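Local coordinates for sensory box/GGDEF domain protein (Colwellia psychrerythraea, PDB 3LYX) that probably senses a signal through its PAS domain, the part present here, and passes it to a GGDEF output domain of the diguanylate cyclase type, at residues I20-W32 with K44-H56. Sequence-based numbering, arbitrary orientation.
Sequences IVVTDLQGFIIDW and KEQAIGQPVNMLH
Ala47 CB sits over the face of the Trp32 indole, near the CD2-CE2 bond shared by its two rings, in a CH-pi contact 3.5 Å from the centroid of the six-membered ring and 20° off its normal. With CG anti to the backbone N (chi1 178°), the indole brings CD1 beside the backbone of Lys44. Leu55 CD1 meets the ring at its edge, in plane and 3.8 Å from Trp32 CZ3, while Trp32 NE1 donates to Tyr42 O. Were Trp32 an alanine, Ala47 and Leu55 would probably lose the ring they share, opening a gap between helix 44-47 and the 3-10 segment 52-55.

At the other end of strand 29-32, Ile29 tucks its CB against Ala47 O, with CD1 reaching Ala47 CB. Both its backbone N and its O bond to the loop 49-50: Ile29 N donates to Gln50 O at 2.7 Å, and Ile29 O accepts from Gly49 N. A third bond, Val52 N to Gly27 O at 2.6 Å, is almost straight (168°), and Val52 CB and CG1 crowd that same oxygen. Val52 CB lies 3.8 Å from Thr23 CG2, the two side chains crossing at about a right angle, whereas Phe28 CE1 rests on Pro51 CB. Asp24 OD1 closes an Asx turn with Gln26 N and also takes Phe28 N, from opposite faces of the carboxylate plane.

Segment 44-56 thus lines strand 29-32, one of the two edge strands of the antiparallel PAS sheet within this chain, while strand 19-24 pairs with strand 108-117 and helix 34-40 packs against Val21, Trp32 and Leu55.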
loop_
_atom_site.group_PDB
_atom_site.type_symbol
_atom_site.label_atom_id
_atom_site.label_comp_id
_atom_site.label_asym_id
_atom_site.label_seq_id
_atom_site.Cartn_x
_atom_site.Cartn_y
_atom_site.Cartn_z
ATOM N N ILE B 20 3.362 -0.124 -6.186
ATOM C CA ILE B 20 2.182 -0.478 -6.962
ATOM C C ILE B 20 2.427 -0.134 -8.430
ATOM O O ILE B 20 2.860 0.973 -8.750
ATOM C CB ILE B 20 0.930 0.313 -6.501
ATOM C CG1 ILE B 20 0.690 0.114 -4.997
ATOM C CG2 ILE B 20 -0.297 -0.144 -7.289
ATOM C CD1 ILE B 20 0.472 -1.326 -4.604
ATOM N N VAL B 21 2.163 -1.086 -9.319
ATOM C CA VAL B 21 2.320 -0.852 -10.752
ATOM C C VAL B 21 1.066 -1.370 -11.432
ATOM O O VAL B 21 0.799 -2.577 -11.433
ATOM C CB VAL B 21 3.545 -1.588 -11.336
ATOM C CG1 VAL B 21 3.685 -1.276 -12.827
ATOM C CG2 VAL B 21 4.800 -1.172 -10.593
ATOM N N VAL B 22 0.294 -0.448 -11.992
ATOM C CA VAL B 22 -0.940 -0.787 -12.683
ATOM C C VAL B 22 -0.679 -0.776 -14.190
ATOM O O VAL B 22 -0.122 0.190 -14.706
ATOM C CB VAL B 22 -2.032 0.234 -12.348
ATOM C CG1 VAL B 22 -3.353 -0.194 -12.960
ATOM C CG2 VAL B 22 -2.150 0.385 -10.831
ATOM N N THR B 23 -1.083 -1.841 -14.886
ATOM C CA THR B 23 -0.869 -1.948 -16.334
ATOM C C THR B 23 -2.144 -2.209 -17.122
ATOM O O THR B 23 -3.171 -2.590 -16.552
ATOM C CB THR B 23 0.101 -3.103 -16.679
ATOM O OG1 THR B 23 -0.409 -4.325 -16.134
ATOM C CG2 THR B 23 1.492 -2.839 -16.120
ATOM N N ASP B 24 -2.079 -2.006 -18.438
ATOM C CA ASP B 24 -3.238 -2.267 -19.279
ATOM C C ASP B 24 -3.156 -3.702 -19.766
ATOM O O ASP B 24 -2.243 -4.438 -19.388
ATOM C CB ASP B 24 -3.327 -1.301 -20.477
ATOM C CG ASP B 24 -2.114 -1.372 -21.410
ATOM O OD1 ASP B 24 -1.408 -2.405 -21.440
ATOM O OD2 ASP B 24 -1.884 -0.379 -22.132
ATOM N N LEU B 25 -4.116 -4.099 -20.593
ATOM C CA LEU B 25 -4.162 -5.455 -21.117
ATOM C C LEU B 25 -2.902 -5.863 -21.839
ATOM O O LEU B 25 -2.634 -7.054 -21.988
ATOM C CB LEU B 25 -5.338 -5.619 -22.072
ATOM C CG LEU B 25 -6.719 -5.684 -21.430
ATOM C CD1 LEU B 25 -7.764 -5.904 -22.523
ATOM C CD2 LEU B 25 -6.751 -6.822 -20.411
ATOM N N GLN B 26 -2.126 -4.882 -22.285
ATOM C CA GLN B 26 -0.897 -5.180 -23.002
ATOM C C GLN B 26 0.391 -4.933 -22.227
ATOM O O GLN B 26 1.470 -4.859 -22.811
ATOM C CB GLN B 26 -0.891 -4.412 -24.311
ATOM C CG GLN B 26 -2.172 -4.644 -25.090
ATOM C CD GLN B 26 -2.032 -4.320 -26.551
ATOM O OE1 GLN B 26 -1.649 -3.210 -26.914
ATOM N NE2 GLN B 26 -2.345 -5.291 -27.407
ATOM N N GLY B 27 0.275 -4.800 -20.909
ATOM C CA GLY B 27 1.450 -4.605 -20.081
ATOM C C GLY B 27 2.115 -3.242 -20.078
ATOM O O GLY B 27 3.287 -3.129 -19.709
ATOM N N PHE B 28 1.391 -2.210 -20.494
ATOM C CA PHE B 28 1.941 -0.855 -20.490
ATOM C C PHE B 28 1.504 -0.189 -19.193
ATOM O O PHE B 28 0.340 -0.265 -18.808
ATOM C CB PHE B 28 1.450 -0.075 -21.715
ATOM C CG PHE B 28 2.100 -0.521 -22.994
ATOM C CD1 PHE B 28 3.386 -0.098 -23.313
ATOM C CD2 PHE B 28 1.476 -1.452 -23.819
ATOM C CE1 PHE B 28 4.050 -0.605 -24.436
ATOM C CE2 PHE B 28 2.132 -1.964 -24.940
ATOM C CZ PHE B 28 3.422 -1.539 -25.244
ATOM N N ILE B 29 2.445 0.455 -18.515
ATOM C CA ILE B 29 2.155 1.092 -17.235
ATOM C C ILE B 29 1.169 2.241 -17.365
ATOM O O ILE B 29 1.355 3.148 -18.173
ATOM C CB ILE B 29 3.461 1.581 -16.568
ATOM C CG1 ILE B 29 4.419 0.391 -16.435
ATOM C CG2 ILE B 29 3.165 2.210 -15.206
ATOM C CD1 ILE B 29 5.756 0.713 -15.811
ATOM N N ILE B 30 0.107 2.185 -16.571
ATOM C CA ILE B 30 -0.897 3.227 -16.603
ATOM C C ILE B 30 -0.932 4.015 -15.295
ATOM O O ILE B 30 -1.423 5.139 -15.262
ATOM C CB ILE B 30 -2.290 2.646 -16.934
ATOM C CG1 ILE B 30 -2.600 1.455 -16.023
ATOM C CG2 ILE B 30 -2.345 2.243 -18.406
ATOM C CD1 ILE B 30 -3.991 0.878 -16.237
ATOM N N ASP B 31 -0.410 3.425 -14.221
ATOM C CA ASP B 31 -0.328 4.106 -12.923
ATOM C C ASP B 31 0.908 3.579 -12.201
ATOM O O ASP B 31 1.307 2.425 -12.376
ATOM C CB ASP B 31 -1.599 3.927 -12.082
ATOM C CG ASP B 31 -1.979 5.214 -11.313
ATOM O OD1 ASP B 31 -3.136 5.335 -10.868
ATOM O OD2 ASP B 31 -1.123 6.111 -11.156
ATOM N N TRP B 32 1.511 4.443 -11.395
ATOM C CA TRP B 32 2.767 4.153 -10.714
ATOM C C TRP B 32 2.783 5.021 -9.456
ATOM O O TRP B 32 2.558 6.226 -9.550
ATOM C CB TRP B 32 3.872 4.559 -11.711
ATOM C CG TRP B 32 5.310 4.433 -11.321
ATOM C CD1 TRP B 32 6.088 5.390 -10.737
ATOM C CD2 TRP B 32 6.172 3.325 -11.592
ATOM N NE1 TRP B 32 7.384 4.950 -10.634
ATOM C CE2 TRP B 32 7.464 3.684 -11.150
ATOM C CE3 TRP B 32 5.977 2.061 -12.167
ATOM C CZ2 TRP B 32 8.558 2.827 -11.265
ATOM C CZ3 TRP B 32 7.064 1.207 -12.281
ATOM C CH2 TRP B 32 8.340 1.594 -11.832
ATOM N N LYS B 44 7.089 8.771 -11.910
ATOM C CA LYS B 44 5.854 8.579 -12.674
ATOM C C LYS B 44 6.003 8.997 -14.140
ATOM O O LYS B 44 5.528 8.304 -15.043
ATOM C CB LYS B 44 4.687 9.360 -12.050
ATOM C CG LYS B 44 4.386 9.024 -10.597
ATOM C CD LYS B 44 3.015 9.563 -10.180
ATOM C CE LYS B 44 2.678 9.237 -8.715
ATOM N NZ LYS B 44 3.528 10.017 -7.770
ATOM N N GLU B 45 6.669 10.128 -14.369
ATOM C CA GLU B 45 6.882 10.635 -15.725
ATOM C C GLU B 45 7.676 9.658 -16.583
ATOM O O GLU B 45 7.464 9.572 -17.787
ATOM C CB GLU B 45 7.643 11.966 -15.697
ATOM C CG GLU B 45 6.918 13.126 -15.044
ATOM C CD GLU B 45 6.848 12.990 -13.542
ATOM O OE1 GLU B 45 7.878 12.625 -12.935
ATOM O OE2 GLU B 45 5.770 13.256 -12.971
ATOM N N GLN B 46 8.593 8.926 -15.963
ATOM C CA GLN B 46 9.419 7.975 -16.692
ATOM C C GLN B 46 8.823 6.578 -16.811
ATOM O O GLN B 46 9.272 5.783 -17.637
ATOM C CB GLN B 46 10.783 7.847 -16.026
ATOM C CG GLN B 46 11.569 9.131 -15.931
ATOM C CD GLN B 46 12.835 8.942 -15.130
ATOM O OE1 GLN B 46 12.802 8.416 -14.015
ATOM N NE2 GLN B 46 13.963 9.370 -15.689
ATOM N N ALA B 47 7.819 6.280 -15.994
ATOM C CA ALA B 47 7.200 4.954 -16.005
ATOM C C ALA B 47 5.884 4.828 -16.776
ATOM O O ALA B 47 5.709 3.898 -17.567
ATOM C CB ALA B 47 7.001 4.474 -14.569
ATOM N N ILE B 48 4.960 5.753 -16.547
ATOM C CA ILE B 48 3.659 5.698 -17.203
ATOM C C ILE B 48 3.746 5.712 -18.725
ATOM O O ILE B 48 4.414 6.560 -19.304
ATOM C CB ILE B 48 2.760 6.856 -16.731
ATOM C CG1 ILE B 48 2.509 6.727 -15.220
ATOM C CG2 ILE B 48 1.435 6.821 -17.473
ATOM C CD1 ILE B 48 1.768 7.894 -14.623
ATOM N N GLY B 49 3.062 4.767 -19.365
ATOM C CA GLY B 49 3.070 4.694 -20.819
ATOM C C GLY B 49 4.154 3.784 -21.368
ATOM O O GLY B 49 4.215 3.530 -22.576
ATOM N N GLN B 50 5.012 3.297 -20.475
ATOM C CA GLN B 50 6.101 2.401 -20.850
ATOM C C GLN B 50 5.679 0.949 -20.647
ATOM O O GLN B 50 4.759 0.655 -19.870
ATOM C CB GLN B 50 7.349 2.650 -19.993
ATOM C CG GLN B 50 7.952 4.047 -20.059
ATOM C CD GLN B 50 8.222 4.545 -21.483
ATOM O OE1 GLN B 50 8.744 3.812 -22.341
ATOM N NE2 GLN B 50 7.883 5.807 -21.729
ATOM N N PRO B 51 6.352 0.020 -21.343
ATOM C CA PRO B 51 6.015 -1.393 -21.201
ATOM C C PRO B 51 6.550 -1.856 -19.855
ATOM O O PRO B 51 7.672 -1.526 -19.472
ATOM C CB PRO B 51 6.725 -2.040 -22.392
ATOM C CG PRO B 51 7.946 -1.215 -22.538
ATOM C CD PRO B 51 7.457 0.211 -22.301
ATOM N N VAL B 52 5.737 -2.600 -19.124
ATOM C CA VAL B 52 6.172 -3.063 -17.824
ATOM C C VAL B 52 7.387 -3.983 -17.919
ATOM O O VAL B 52 8.109 -4.137 -16.940
ATOM C CB VAL B 52 5.028 -3.784 -17.074
ATOM C CG1 VAL B 52 4.729 -5.128 -17.727
ATOM C CG2 VAL B 52 5.396 -3.947 -15.613
ATOM N N ASN B 53 7.642 -4.578 -19.088
ATOM C CA ASN B 53 8.801 -5.462 -19.182
ATOM C C ASN B 53 10.131 -4.710 -19.126
ATOM O O ASN B 53 11.189 -5.329 -19.072
ATOM C CB ASN B 53 8.751 -6.363 -20.434
ATOM C CG ASN B 53 8.763 -5.587 -21.739
ATOM O OD1 ASN B 53 9.470 -4.592 -21.885
ATOM N ND2 ASN B 53 7.992 -6.067 -22.711
ATOM N N MET B 54 10.082 -3.379 -19.127
ATOM C CA MET B 54 11.316 -2.609 -19.035
ATOM C C MET B 54 11.884 -2.807 -17.618
ATOM O O MET B 54 13.054 -2.514 -17.362
ATOM C CB MET B 54 11.060 -1.118 -19.352
ATOM C CG MET B 54 10.922 -0.160 -18.176
ATOM S SD MET B 54 10.777 1.611 -18.683
ATOM C CE MET B 54 12.416 1.965 -18.962
ATOM N N LEU B 55 11.058 -3.351 -16.718
ATOM C CA LEU B 55 11.461 -3.609 -15.327
ATOM C C LEU B 55 12.037 -5.018 -15.124
ATOM O O LEU B 55 12.546 -5.346 -14.045
ATOM C CB LEU B 55 10.269 -3.428 -14.381
ATOM C CG LEU B 55 9.502 -2.105 -14.427
ATOM C CD1 LEU B 55 8.308 -2.199 -13.495
ATOM C CD2 LEU B 55 10.415 -0.941 -14.032
ATOM N N HIS B 56 11.943 -5.843 -16.163
ATOM C CA HIS B 56 12.454 -7.213 -16.125
ATOM C C HIS B 56 13.890 -7.261 -16.615
ATOM O O HIS B 56 14.367 -6.347 -17.301
ATOM C CB HIS B 56 11.642 -8.120 -17.054
ATOM C CG HIS B 56 10.206 -8.271 -16.668
ATOM N ND1 HIS B 56 9.239 -8.666 -17.566
ATOM C CD2 HIS B 56 9.576 -8.101 -15.482
ATOM C CE1 HIS B 56 8.072 -8.730 -16.951
ATOM N NE2 HIS B 56 8.250 -8.392 -15.685
#